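Local coordinates for putative metal binding protein (Coccidioides immitis, PDB 3CVG) that is of unknown function but probably binds a metal or other small ligand between the two lobes of a periplasmic-binding-protein fold, at residues F107-P113 and Q218-K224; M128-M132 and P144-L148; Y101-H106 and Y279-P283. All coordinates share one frame; numbering follows the deposited sequence.

Interaction 1 of 3, residues F107-P113 and Q218-K224; sequences FMLIGPP and QMVIYKK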
ATOM      1  N   PHE A 107      -7.006   1.065  -1.230  1.00 21.08           N
ATOM      2  CA  PHE A 107      -7.301   1.174   0.198  1.00 21.44           C
ATOM      3  C   PHE A 107      -8.819   1.005   0.338  1.00 20.23           C
ATOM      4  O   PHE A 107      -9.558   1.120  -0.646  1.00 19.89           O
ATOM      5  CB  PHE A 107      -6.916   2.567   0.729  1.00 19.13           C
ATOM      6  CG  PHE A 107      -5.425   2.792   0.873  1.00 21.06           C
ATOM      7  CD1 PHE A 107      -4.692   2.114   1.841  1.00 17.92           C
ATOM      8  CD2 PHE A 107      -4.765   3.718   0.060  1.00 21.59           C
ATOM      9  CE1 PHE A 107      -3.321   2.356   2.008  1.00 21.52           C
ATOM     10  CE2 PHE A 107      -3.398   3.966   0.216  1.00 20.34           C
ATOM     11  CZ  PHE A 107      -2.675   3.282   1.194  1.00 21.56           C
HETATM   12  N   MSE A 108      -9.284   0.719   1.548  1.00 20.59           N
HETATM   13  CA  MSE A 108     -10.715   0.607   1.795  1.00 20.55           C
HETATM   14  C   MSE A 108     -11.061   1.032   3.217  1.00 19.79           C
HETATM   15  O   MSE A 108     -10.253   0.873   4.142  1.00 18.93           O
HETATM   16  CB  MSE A 108     -11.242  -0.820   1.526  1.00 26.23           C
HETATM   17  CG  MSE A 108     -10.278  -1.980   1.779  1.00 33.60           C
HETATM   18 SE   MSE A 108     -11.030  -3.716   1.169  1.00 48.11          SE
HETATM   19  CE  MSE A 108     -12.199  -4.107   2.654  1.00 39.57           C
ATOM     20  N   LEU A 109     -12.242   1.623   3.374  1.00 17.75           N
ATOM     21  CA  LEU A 109     -12.726   2.030   4.689  1.00 18.11           C
ATOM     22  C   LEU A 109     -13.724   0.954   5.079  1.00 18.75           C
ATOM     23  O   LEU A 109     -14.694   0.706   4.358  1.00 19.25           O
ATOM     24  CB  LEU A 109     -13.436   3.380   4.629  1.00 17.96           C
ATOM     25  CG  LEU A 109     -14.074   3.816   5.950  1.00 18.67           C
ATOM     26  CD1 LEU A 109     -12.981   4.048   7.007  1.00 15.97           C
ATOM     27  CD2 LEU A 109     -14.896   5.076   5.723  1.00 21.24           C
ATOM     28  N   ILE A 110     -13.470   0.289   6.196  1.00 17.78           N
ATOM     29  CA  ILE A 110     -14.366  -0.758   6.654  1.00 18.19           C
ATOM     30  C   ILE A 110     -14.818  -0.424   8.076  1.00 19.29           C
ATOM     31  O   ILE A 110     -14.169   0.359   8.773  1.00 18.03           O
ATOM     32  CB  ILE A 110     -13.665  -2.137   6.597  1.00 16.44           C
ATOM     33  CG1 ILE A 110     -12.526  -2.209   7.620  1.00 17.43           C
ATOM     34  CG2 ILE A 110     -13.088  -2.368   5.201  1.00 16.70           C
ATOM     35  CD1 ILE A 110     -12.964  -2.690   8.995  1.00 17.87           C
ATOM     36  N   GLY A 111     -15.939  -1.001   8.496  1.00 20.98           N
ATOM     37  CA  GLY A 111     -16.447  -0.742   9.832  1.00 20.57           C
ATOM     38  C   GLY A 111     -17.408  -1.833  10.272  1.00 21.95           C
ATOM     39  O   GLY A 111     -17.712  -2.743   9.497  1.00 21.14           O
ATOM     40  N   PRO A 112     -17.910  -1.772  11.514  1.00 22.91           N
ATOM     41  CA  PRO A 112     -18.838  -2.790  12.013  1.00 21.00           C
ATOM     42  C   PRO A 112     -20.215  -2.760  11.352  1.00 22.33           C
ATOM     43  O   PRO A 112     -20.672  -1.718  10.883  1.00 23.54           O
ATOM     44  CB  PRO A 112     -18.908  -2.481  13.507  1.00 20.43           C
ATOM     45  CG  PRO A 112     -18.806  -0.995  13.536  1.00 22.15           C
ATOM     46  CD  PRO A 112     -17.703  -0.709  12.518  1.00 21.28           C
ATOM     47  N   PRO A 113     -20.892  -3.917  11.302  1.00 24.44           N
ATOM     48  CA  PRO A 113     -22.224  -4.031  10.705  1.00 25.68           C
ATOM     49  C   PRO A 113     -23.232  -3.076  11.353  1.00 26.95           C
ATOM     50  O   PRO A 113     -24.159  -2.616  10.700  1.00 26.92           O
ATOM     51  CB  PRO A 113     -22.584  -5.496  10.947  1.00 24.91           C
ATOM     52  CG  PRO A 113     -21.259  -6.174  10.865  1.00 26.99           C
ATOM     53  CD  PRO A 113     -20.355  -5.246  11.646  1.00 24.31           C
ATOM     54  N   GLN A 218     -18.114 -10.064   9.904  1.00 27.72           N
ATOM     55  CA  GLN A 218     -18.280  -9.238  11.096  1.00 26.89           C
ATOM     56  C   GLN A 218     -17.904  -7.786  10.791  1.00 25.71           C
ATOM     57  O   GLN A 218     -17.732  -6.961  11.695  1.00 24.58           O
ATOM     58  CB  GLN A 218     -17.412  -9.802  12.228  1.00 27.07           C
ATOM     59  CG  GLN A 218     -17.893 -11.170  12.725  1.00 28.30           C
ATOM     60  CD  GLN A 218     -16.888 -11.863  13.623  1.00 31.35           C
ATOM     61  OE1 GLN A 218     -16.339 -11.257  14.544  1.00 35.07           O
ATOM     62  NE2 GLN A 218     -16.651 -13.146  13.368  1.00 33.17           N
HETATM   63  N   MSE A 219     -17.783  -7.480   9.505  1.00 24.60           N
HETATM   64  CA  MSE A 219     -17.439  -6.135   9.064  1.00 23.37           C
HETATM   65  C   MSE A 219     -18.123  -5.808   7.740  1.00 24.60           C
HETATM   66  O   MSE A 219     -18.606  -6.700   7.038  1.00 25.54           O
HETATM   67  CB  MSE A 219     -15.916  -5.980   8.913  1.00 22.88           C
HETATM   68  CG  MSE A 219     -15.244  -7.067   8.074  1.00 19.71           C
HETATM   69 SE   MSE A 219     -13.763  -6.367   7.003  1.00 30.16          SE
HETATM   70  CE  MSE A 219     -14.824  -5.620   5.585  1.00 14.35           C
ATOM     71  N   VAL A 220     -18.151  -4.523   7.408  1.00 23.03           N
ATOM     72  CA  VAL A 220     -18.768  -4.037   6.184  1.00 23.66           C
ATOM     73  C   VAL A 220     -17.799  -3.129   5.430  1.00 23.31           C
ATOM     74  O   VAL A 220     -17.088  -2.338   6.044  1.00 21.82           O
ATOM     75  CB  VAL A 220     -20.052  -3.214   6.500  1.00 24.19           C
ATOM     76  CG1 VAL A 220     -20.527  -2.492   5.256  1.00 23.36           C
ATOM     77  CG2 VAL A 220     -21.154  -4.134   7.044  1.00 22.64           C
ATOM     78  N   ILE A 221     -17.768  -3.247   4.105  1.00 23.51           N
ATOM     79  CA  ILE A 221     -16.894  -2.396   3.293  1.00 23.93           C
ATOM     80  C   ILE A 221     -17.701  -1.157   2.947  1.00 23.51           C
ATOM     81  O   ILE A 221     -18.637  -1.230   2.153  1.00 24.48           O
ATOM     82  CB  ILE A 221     -16.470  -3.092   1.970  1.00 23.51           C
ATOM     83  CG1 ILE A 221     -15.614  -4.314   2.280  1.00 23.51           C
ATOM     84  CG2 ILE A 221     -15.700  -2.105   1.068  1.00 23.64           C
ATOM     85  CD1 ILE A 221     -15.348  -5.206   1.066  1.00 23.55           C
ATOM     86  N   TYR A 222     -17.356  -0.023   3.547  1.00 22.15           N
ATOM     87  CA  TYR A 222     -18.084   1.211   3.279  1.00 23.06           C
ATOM     88  C   TYR A 222     -17.560   1.952   2.055  1.00 23.38           C
ATOM     89  O   TYR A 222     -18.276   2.744   1.450  1.00 23.35           O
ATOM     90  CB  TYR A 222     -18.058   2.113   4.519  1.00 21.97           C
ATOM     91  CG  TYR A 222     -18.885   1.543   5.649  1.00 24.20           C
ATOM     92  CD1 TYR A 222     -20.279   1.559   5.585  1.00 24.14           C
ATOM     93  CD2 TYR A 222     -18.282   0.920   6.742  1.00 22.45           C
ATOM     94  CE1 TYR A 222     -21.054   0.961   6.569  1.00 24.66           C
ATOM     95  CE2 TYR A 222     -19.053   0.315   7.738  1.00 25.33           C
ATOM     96  CZ  TYR A 222     -20.440   0.340   7.639  1.00 24.58           C
ATOM     97  OH  TYR A 222     -21.214  -0.288   8.587  1.00 26.63           O
ATOM     98  N   LYS A 223     -16.312   1.692   1.683  1.00 23.31           N
ATOM     99  CA  LYS A 223     -15.738   2.343   0.516  1.00 24.71           C
ATOM    100  C   LYS A 223     -14.466   1.633   0.110  1.00 24.68           C
ATOM    101  O   LYS A 223     -13.587   1.405   0.938  1.00 22.69           O
ATOM    102  CB  LYS A 223     -15.426   3.814   0.812  1.00 25.41           C
ATOM    103  CG  LYS A 223     -14.939   4.610  -0.401  1.00 27.62           C
ATOM    104  CD  LYS A 223     -15.997   4.684  -1.498  1.00 31.06           C
ATOM    105  CE  LYS A 223     -15.526   5.530  -2.685  1.00 37.25           C
ATOM    106  NZ  LYS A 223     -14.299   4.989  -3.385  1.00 39.25           N
ATOM    107  N   LYS A 224     -14.389   1.275  -1.170  1.00 23.38           N
ATOM    108  CA  LYS A 224     -13.229   0.598  -1.729  1.00 24.23           C
ATOM    109  C   LYS A 224     -12.672   1.486  -2.829  1.00 23.67           C
ATOM    110  O   LYS A 224     -13.427   2.014  -3.651  1.00 21.21           O
ATOM    111  CB  LYS A 224     -13.624  -0.760  -2.324  1.00 26.07           C
ATOM    112  CG  LYS A 224     -12.434  -1.573  -2.820  1.00 30.34           C
ATOM    113  CD  LYS A 224     -12.878  -2.808  -3.599  1.00 34.76           C
ATOM    114  CE  LYS A 224     -11.697  -3.718  -3.914  1.00 36.04           C
ATOM    115  NZ  LYS A 224     -12.115  -4.945  -4.660  1.00 37.18           N
TER
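Tyr222 lies against the backbone of Gly111 and Pro112 along the edge of its ring. Tyr222 CB sits 3.6 Å from Leu109 O. CG then turns anti to the carbonyl carbon (chi1 -69°), which lays the ring along the opposing strand. CD2 approaches Gly111 N, and Tyr222 CE2 reaches Gly111 CA at 3.5 Å, both in or near the ring plane. CZ lies nearest to Pro112 O. At the tip, Tyr222 OH donates a hydrogen bond to Pro112 O (2.8 Å), arriving tilted from the carbonyl plane. One face of the ring takes Val220 CG1 from its own strand. The place of this tyrosine in the pairing comes from a classic beta bulge: the antiparallel strands 107-111 and 220-224 slip by one residue, so that Tyr222 and Lys223 both face Leu109. Leu109 O consequently accepts two backbone bonds, a shorter one from Tyr222 N (2.9 Å) and a longer one from Lys223 N (3.3 Å). Beyond the bulge, Gly111 and Val220 form a hydrogen-bonded pair with a bond in each direction. Met108, Ile110, Ile221 and Lys224 point to one face of the sheet, Leu109, Val220 and Lys223 to the other. On the former, Met108 CE presses on Ile221 CG1 at 3.4 Å, tighter than ordinary carbon contact. Met219, like Met108 a selenomethionine, is bent at its last two torsions, and Met219 CE swings back to Ile110 CG2, 3.7 Å away. Tyr208 touches Met108, Met219 and Ile221, while Leu109 packs against Met128 of helix 125-138.

Interaction 2 of 3, residues M128-M132 and P144-L148; sequences MFSKM and PVRFL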
HETATM    1  N   MSE A 128     -17.649  10.802   4.616  1.00 24.97           N
HETATM    2  CA  MSE A 128     -17.744   9.676   5.539  1.00 24.37           C
HETATM    3  C   MSE A 128     -16.897  10.004   6.758  1.00 23.10           C
HETATM    4  O   MSE A 128     -17.307   9.767   7.890  1.00 24.41           O
HETATM    5  CB  MSE A 128     -17.247   8.376   4.888  1.00 22.67           C
HETATM    6  CG  MSE A 128     -18.290   7.718   3.996  1.00 25.89           C
HETATM    7 SE   MSE A 128     -17.663   6.119   3.153  1.00 33.84          SE
HETATM    8  CE  MSE A 128     -17.211   6.873   1.445  1.00 32.35           C
ATOM      9  N   PHE A 129     -15.716  10.566   6.515  1.00 22.95           N
ATOM     10  CA  PHE A 129     -14.829  10.947   7.604  1.00 22.79           C
ATOM     11  C   PHE A 129     -15.470  12.047   8.442  1.00 21.36           C
ATOM     12  O   PHE A 129     -15.384  12.023   9.664  1.00 17.74           O
ATOM     13  CB  PHE A 129     -13.468  11.395   7.054  1.00 20.54           C
ATOM     14  CG  PHE A 129     -12.492  10.262   6.902  1.00 21.01           C
ATOM     15  CD1 PHE A 129     -12.702   9.267   5.949  1.00 20.05           C
ATOM     16  CD2 PHE A 129     -11.411  10.139   7.776  1.00 18.72           C
ATOM     17  CE1 PHE A 129     -11.853   8.162   5.870  1.00 18.61           C
ATOM     18  CE2 PHE A 129     -10.558   9.032   7.704  1.00 20.87           C
ATOM     19  CZ  PHE A 129     -10.782   8.047   6.753  1.00 18.65           C
ATOM     20  N   SER A 130     -16.132  12.997   7.789  1.00 23.71           N
ATOM     21  CA  SER A 130     -16.810  14.074   8.506  1.00 23.64           C
ATOM     22  C   SER A 130     -17.897  13.490   9.413  1.00 25.17           C
ATOM     23  O   SER A 130     -18.064  13.908  10.564  1.00 27.03           O
ATOM     24  CB  SER A 130     -17.447  15.052   7.515  1.00 27.79           C
ATOM     25  OG  SER A 130     -18.302  15.970   8.184  1.00 28.83           O
ATOM     26  N   LYS A 131     -18.629  12.514   8.886  1.00 24.94           N
ATOM     27  CA  LYS A 131     -19.704  11.862   9.627  1.00 25.45           C
ATOM     28  C   LYS A 131     -19.175  11.080  10.835  1.00 24.51           C
ATOM     29  O   LYS A 131     -19.746  11.150  11.926  1.00 23.57           O
ATOM     30  CB  LYS A 131     -20.474  10.919   8.694  1.00 28.23           C
ATOM     31  CG  LYS A 131     -21.960  10.821   8.994  1.00 32.53           C
ATOM     32  CD  LYS A 131     -22.695  10.169   7.827  1.00 36.58           C
ATOM     33  CE  LYS A 131     -24.203  10.198   8.011  1.00 39.30           C
ATOM     34  NZ  LYS A 131     -24.907   9.731   6.781  1.00 40.89           N
HETATM   35  N   MSE A 132     -18.098  10.322  10.642  1.00 22.76           N
HETATM   36  CA  MSE A 132     -17.519   9.565  11.747  1.00 21.51           C
HETATM   37  C   MSE A 132     -17.082  10.514  12.858  1.00 21.44           C
HETATM   38  O   MSE A 132     -17.366  10.277  14.031  1.00 23.43           O
HETATM   39  CB  MSE A 132     -16.312   8.739  11.275  1.00 21.52           C
HETATM   40  CG  MSE A 132     -16.671   7.421  10.569  1.00 23.33           C
HETATM   41 SE   MSE A 132     -15.120   6.334  10.063  1.00 29.34          SE
HETATM   42  CE  MSE A 132     -14.258   6.243  11.788  1.00 34.43           C
ATOM     43  N   PRO A 144     -19.860   2.819  20.452  1.00 24.78           N
ATOM     44  CA  PRO A 144     -19.365   4.170  20.176  1.00 24.45           C
ATOM     45  C   PRO A 144     -18.549   4.156  18.880  1.00 23.55           C
ATOM     46  O   PRO A 144     -17.976   3.129  18.512  1.00 23.12           O
ATOM     47  CB  PRO A 144     -18.512   4.481  21.405  1.00 24.47           C
ATOM     48  CG  PRO A 144     -17.973   3.137  21.779  1.00 26.78           C
ATOM     49  CD  PRO A 144     -19.185   2.235  21.625  1.00 24.74           C
ATOM     50  N   VAL A 145     -18.517   5.285  18.182  1.00 23.45           N
ATOM     51  CA  VAL A 145     -17.759   5.373  16.940  1.00 22.44           C
ATOM     52  C   VAL A 145     -16.279   5.569  17.266  1.00 21.24           C
ATOM     53  O   VAL A 145     -15.906   6.558  17.894  1.00 20.05           O
ATOM     54  CB  VAL A 145     -18.245   6.558  16.085  1.00 24.12           C
ATOM     55  CG1 VAL A 145     -17.369   6.718  14.848  1.00 20.45           C
ATOM     56  CG2 VAL A 145     -19.700   6.336  15.683  1.00 22.03           C
ATOM     57  N   ARG A 146     -15.454   4.603  16.871  1.00 19.57           N
ATOM     58  CA  ARG A 146     -14.011   4.673  17.087  1.00 19.24           C
ATOM     59  C   ARG A 146     -13.296   4.358  15.763  1.00 18.13           C
ATOM     60  O   ARG A 146     -13.826   3.627  14.922  1.00 18.87           O
ATOM     61  CB  ARG A 146     -13.583   3.695  18.193  1.00 18.25           C
ATOM     62  CG  ARG A 146     -14.104   4.089  19.595  1.00 19.11           C
ATOM     63  CD  ARG A 146     -13.833   3.008  20.628  1.00 18.29           C
ATOM     64  NE  ARG A 146     -12.407   2.703  20.758  1.00 20.24           N
ATOM     65  CZ  ARG A 146     -11.527   3.487  21.372  1.00 20.44           C
ATOM     66  NH1 ARG A 146     -11.919   4.633  21.920  1.00 18.00           N
ATOM     67  NH2 ARG A 146     -10.258   3.117  21.454  1.00 20.26           N
ATOM     68  N   PHE A 147     -12.111   4.934  15.572  1.00 18.88           N
ATOM     69  CA  PHE A 147     -11.333   4.727  14.350  1.00 17.88           C
ATOM     70  C   PHE A 147      -9.950   4.190  14.706  1.00 17.50           C
ATOM     71  O   PHE A 147      -9.234   4.817  15.493  1.00 16.40           O
ATOM     72  CB  PHE A 147     -11.170   6.051  13.597  1.00 18.88           C
ATOM     73  CG  PHE A 147     -10.404   5.919  12.321  1.00 18.48           C
ATOM     74  CD1 PHE A 147     -11.055   5.591  11.138  1.00 16.52           C
ATOM     75  CD2 PHE A 147      -9.021   6.071  12.308  1.00 17.59           C
ATOM     76  CE1 PHE A 147     -10.340   5.420   9.960  1.00 17.25           C
ATOM     77  CE2 PHE A 147      -8.301   5.897  11.126  1.00 18.63           C
ATOM     78  CZ  PHE A 147      -8.970   5.573   9.957  1.00 16.68           C
ATOM     79  N   LEU A 148      -9.574   3.056  14.114  1.00 18.56           N
ATOM     80  CA  LEU A 148      -8.273   2.441  14.391  1.00 17.11           C
ATOM     81  C   LEU A 148      -7.163   2.894  13.445  1.00 17.90           C
ATOM     82  O   LEU A 148      -7.249   2.731  12.222  1.00 15.95           O
ATOM     83  CB  LEU A 148      -8.374   0.905  14.355  1.00 16.42           C
ATOM     84  CG  LEU A 148      -7.193   0.087  14.916  1.00 16.59           C
ATOM     85  CD1 LEU A 148      -7.705  -1.261  15.393  1.00 16.82           C
ATOM     86  CD2 LEU A 148      -6.073  -0.107  13.875  1.00 14.31           C
TER
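Phe147 carries its CG anti to the backbone N (chi1 -179°), which sends the ring out from the strand to the helix, and the selenomethionine Met132 answers with a side chain extended through chi2 and bent only at the last torsion (chi3 54°), so that its methyl turns in toward that ring. The two meet where helix 125-138 lies on strands of what is probably one lobe, the alpha/beta layering of the periplasmic binding protein fold. Strand 147-149 is one of those strands. No hydrogen bond joins the segments; the contact is made almost wholly of apolar groups. Phe129, three residues and about one helical turn before Met132, points the end of its ring the same way. Phe129 CZ comes to Phe147 CE1 at 4.2 Å, with the ring centroids 5.8 Å apart and the planes inclined at 57°, an oblique pairing. Trp164 completes the aromatic group, standing edge-to-face with both phenylalanines, and Ile202 of strand 200-204 touches both as well. Two residues before Phe147, Val145 directs its side chain at the C-terminal residue of the helical segment: Val145 CG1 lies 3.7 Å from Met132 O and 4.2 Å from Met132 CB. Arg146, between the two apolar residues, points away from the helix, and its guanidinium is engaged by Glu199 in a salt bridge through NE and by Thr178 O through NH1. The side chain of Met132 crosses that of Phe147 at about a right angle. Met132 CE arrives at the ring edge, near the ring plane, 3.3 Å from Phe147 CD1 and 3.6 Å from Phe147 CB.

Interaction 3 of 3, residues Y101-H106 and Y279-P283; sequences YAFRDH and YSPAP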
ATOM      1  N   TYR A 101       5.536   3.531 -13.417  1.00 27.11           N
ATOM      2  CA  TYR A 101       4.262   3.130 -12.822  1.00 26.85           C
ATOM      3  C   TYR A 101       4.228   1.606 -12.901  1.00 27.44           C
ATOM      4  O   TYR A 101       4.208   1.047 -13.994  1.00 26.95           O
ATOM      5  CB  TYR A 101       3.088   3.717 -13.618  1.00 26.06           C
ATOM      6  CG  TYR A 101       1.841   4.005 -12.798  1.00 26.21           C
ATOM      7  CD1 TYR A 101       1.430   3.146 -11.769  1.00 27.17           C
ATOM      8  CD2 TYR A 101       1.051   5.125 -13.068  1.00 25.04           C
ATOM      9  CE1 TYR A 101       0.265   3.405 -11.028  1.00 24.33           C
ATOM     10  CE2 TYR A 101      -0.111   5.387 -12.340  1.00 25.13           C
ATOM     11  CZ  TYR A 101      -0.500   4.524 -11.322  1.00 26.32           C
ATOM     12  OH  TYR A 101      -1.642   4.794 -10.589  1.00 22.96           O
ATOM     13  N   ALA A 102       4.216   0.942 -11.748  1.00 27.08           N
ATOM     14  CA  ALA A 102       4.231  -0.525 -11.690  1.00 26.83           C
ATOM     15  C   ALA A 102       2.864  -1.200 -11.591  1.00 26.18           C
ATOM     16  O   ALA A 102       2.547  -2.099 -12.373  1.00 26.72           O
ATOM     17  CB  ALA A 102       5.106  -0.978 -10.525  1.00 26.15           C
ATOM     18  N   PHE A 103       2.068  -0.795 -10.607  1.00 25.60           N
ATOM     19  CA  PHE A 103       0.746  -1.371 -10.434  1.00 25.32           C
ATOM     20  C   PHE A 103      -0.119  -0.488  -9.546  1.00 25.25           C
ATOM     21  O   PHE A 103       0.354   0.508  -8.997  1.00 25.74           O
ATOM     22  CB  PHE A 103       0.849  -2.801  -9.870  1.00 25.19           C
ATOM     23  CG  PHE A 103       1.489  -2.891  -8.511  1.00 23.64           C
ATOM     24  CD1 PHE A 103       0.735  -2.712  -7.353  1.00 24.16           C
ATOM     25  CD2 PHE A 103       2.848  -3.170  -8.388  1.00 25.21           C
ATOM     26  CE1 PHE A 103       1.323  -2.811  -6.099  1.00 21.71           C
ATOM     27  CE2 PHE A 103       3.448  -3.271  -7.133  1.00 23.84           C
ATOM     28  CZ  PHE A 103       2.681  -3.090  -5.988  1.00 23.85           C
ATOM     29  N   ARG A 104      -1.393  -0.848  -9.428  1.00 24.57           N
ATOM     30  CA  ARG A 104      -2.328  -0.077  -8.620  1.00 23.71           C
ATOM     31  C   ARG A 104      -2.952  -0.916  -7.504  1.00 23.87           C
ATOM     32  O   ARG A 104      -3.609  -1.932  -7.755  1.00 21.69           O
ATOM     33  CB  ARG A 104      -3.423   0.524  -9.518  1.00 23.72           C
ATOM     34  CG  ARG A 104      -2.929   1.687 -10.410  1.00 23.88           C
ATOM     35  CD  ARG A 104      -3.974   2.154 -11.448  1.00 25.59           C
ATOM     36  NE  ARG A 104      -4.169   1.172 -12.521  1.00 25.05           N
ATOM     37  CZ  ARG A 104      -4.946   1.358 -13.589  1.00 25.98           C
ATOM     38  NH1 ARG A 104      -5.619   2.493 -13.749  1.00 24.15           N
ATOM     39  NH2 ARG A 104      -5.058   0.401 -14.503  1.00 25.10           N
ATOM     40  N   ASP A 105      -2.714  -0.485  -6.268  1.00 23.13           N
ATOM     41  CA  ASP A 105      -3.260  -1.154  -5.096  1.00 22.37           C
ATOM     42  C   ASP A 105      -4.460  -0.314  -4.667  1.00 22.24           C
ATOM     43  O   ASP A 105      -4.677   0.777  -5.200  1.00 21.49           O
ATOM     44  CB  ASP A 105      -2.196  -1.219  -3.994  1.00 20.84           C
ATOM     45  CG  ASP A 105      -2.698  -1.907  -2.729  1.00 25.07           C
ATOM     46  OD1 ASP A 105      -3.620  -2.745  -2.818  1.00 21.98           O
ATOM     47  OD2 ASP A 105      -2.148  -1.617  -1.644  1.00 26.80           O
ATOM     48  N   HIS A 106      -5.250  -0.805  -3.719  1.00 22.42           N
ATOM     49  CA  HIS A 106      -6.424  -0.056  -3.297  1.00 21.22           C
ATOM     50  C   HIS A 106      -6.653  -0.089  -1.788  1.00 22.02           C
ATOM     51  O   HIS A 106      -6.494  -1.126  -1.149  1.00 20.85           O
ATOM     52  CB  HIS A 106      -7.671  -0.588  -4.013  1.00 22.22           C
ATOM     53  CG  HIS A 106      -7.502  -0.724  -5.498  1.00 25.07           C
ATOM     54  ND1 HIS A 106      -6.922  -1.829  -6.083  1.00 24.60           N
ATOM     55  CD2 HIS A 106      -7.772   0.139  -6.509  1.00 22.87           C
ATOM     56  CE1 HIS A 106      -6.841  -1.643  -7.388  1.00 25.56           C
ATOM     57  NE2 HIS A 106      -7.348  -0.457  -7.672  1.00 26.24           N
ATOM     58  N   TYR A 279      -3.828  -6.940  -7.327  1.00 28.04           N
ATOM     59  CA  TYR A 279      -3.564  -5.590  -7.810  1.00 26.50           C
ATOM     60  C   TYR A 279      -4.017  -5.364  -9.251  1.00 27.64           C
ATOM     61  O   TYR A 279      -4.135  -6.307 -10.036  1.00 28.21           O
ATOM     62  CB  TYR A 279      -2.064  -5.293  -7.757  1.00 26.30           C
ATOM     63  CG  TYR A 279      -1.385  -5.530  -6.433  1.00 26.81           C
ATOM     64  CD1 TYR A 279      -0.380  -6.491  -6.310  1.00 28.12           C
ATOM     65  CD2 TYR A 279      -1.705  -4.766  -5.313  1.00 26.07           C
ATOM     66  CE1 TYR A 279       0.296  -6.678  -5.106  1.00 27.97           C
ATOM     67  CE2 TYR A 279      -1.034  -4.947  -4.099  1.00 26.91           C
ATOM     68  CZ  TYR A 279      -0.036  -5.903  -4.005  1.00 27.58           C
ATOM     69  OH  TYR A 279       0.650  -6.076  -2.823  1.00 26.54           O
ATOM     70  N   SER A 280      -4.260  -4.106  -9.595  1.00 26.85           N
ATOM     71  CA  SER A 280      -4.650  -3.767 -10.954  1.00 26.78           C
ATOM     72  C   SER A 280      -3.379  -3.407 -11.711  1.00 27.45           C
ATOM     73  O   SER A 280      -2.424  -2.881 -11.133  1.00 26.79           O
ATOM     74  CB  SER A 280      -5.608  -2.574 -10.981  1.00 28.02           C
ATOM     75  OG  SER A 280      -6.877  -2.917 -10.460  1.00 29.99           O
ATOM     76  N   PRO A 281      -3.337  -3.714 -13.013  1.00 26.69           N
ATOM     77  CA  PRO A 281      -2.153  -3.395 -13.811  1.00 26.98           C
ATOM     78  C   PRO A 281      -1.986  -1.878 -13.864  1.00 24.84           C
ATOM     79  O   PRO A 281      -2.933  -1.136 -13.602  1.00 24.14           O
ATOM     80  CB  PRO A 281      -2.494  -3.984 -15.182  1.00 25.53           C
ATOM     81  CG  PRO A 281      -3.385  -5.145 -14.827  1.00 28.18           C
ATOM     82  CD  PRO A 281      -4.277  -4.556 -13.774  1.00 26.56           C
ATOM     83  N   ALA A 282      -0.788  -1.419 -14.191  1.00 25.51           N
ATOM     84  CA  ALA A 282      -0.547   0.017 -14.300  1.00 25.24           C
ATOM     85  C   ALA A 282      -1.445   0.549 -15.411  1.00 25.49           C
ATOM     86  O   ALA A 282      -1.855  -0.204 -16.287  1.00 25.00           O
ATOM     87  CB  ALA A 282       0.909   0.281 -14.636  1.00 24.00           C
ATOM     88  N   PRO A 283      -1.768   1.852 -15.389  1.00 25.17           N
ATOM     89  CA  PRO A 283      -2.627   2.428 -16.430  1.00 26.69           C
ATOM     90  C   PRO A 283      -2.006   2.301 -17.827  1.00 27.27           C
ATOM     91  O   PRO A 283      -0.788   2.245 -17.965  1.00 26.58           O
ATOM     92  CB  PRO A 283      -2.764   3.893 -16.000  1.00 26.54           C
ATOM     93  CG  PRO A 283      -2.541   3.848 -14.506  1.00 25.56           C
ATOM     94  CD  PRO A 283      -1.412   2.864 -14.378  1.00 25.31           C
TER
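Arg104 and Ser280 are joined by the two backbone hydrogen bonds of one antiparallel pair, Arg104 N to Ser280 O at 2.8 Å and Ser280 N to Arg104 O at 2.9 Å, which add residues 279-283 to the long strand 100-111 of a periplasmic-binding-protein-like alpha/beta fold. Among side-chain bonds, Pro281 O is a bifurcated acceptor: the bend at chi3 of Arg104 (-71°) lets Arg104 NE and NH2 both donate to it, each at 2.8 Å, with the oxygen in the guanidinium plane. Over flat faces, Pro283 CG rests above the same guanidinium, while Pro283 CD stands over the centre of the Tyr101 ring in a CH-pi contact, 3.4 Å from the centroid. Phe103 and Tyr279 overlap obliquely, their centroids 4.4 Å apart, and both touch Leu34 of helix 34-47 and Ile268 of helix 264-269. At ring edges, Asp105 OD1 meets Tyr279 CE2 at 3.6 Å; Asn235 holds Asp105 OD2 and Ser32 holds Tyr279 OH. The two bonds to Pro281 O restrict rotation of the guanidinium in its plane, Pro283 covers one face, and the C-terminal tail is thereby tied to strand 100-111 beyond its short stretch of pairing.

One long strand, 100-111, runs through interactions 1 and 3: residues 101-106 meet the C-terminal stretch, then Met108 to Gly111 pair with strand 220-224, the two centres about 21 Å apart. This continuity is consistent with a strand passing between the two lobes of a periplasmic binding protein. The bound calcium ion lies near the changeover, about 5 Å from the side chain of Phe107 and about 7 Å from that of Asp105. Interaction 2 touches interaction 1 directly, with Met128 CE 3.6 Å from Lys223 CB and Phe147 CE1 4.2 Å from Leu109 CD1. It is more remote from the metal, the side chain of Phe147 being about 12 Å from the calcium ion, and makes no touch with interaction 3.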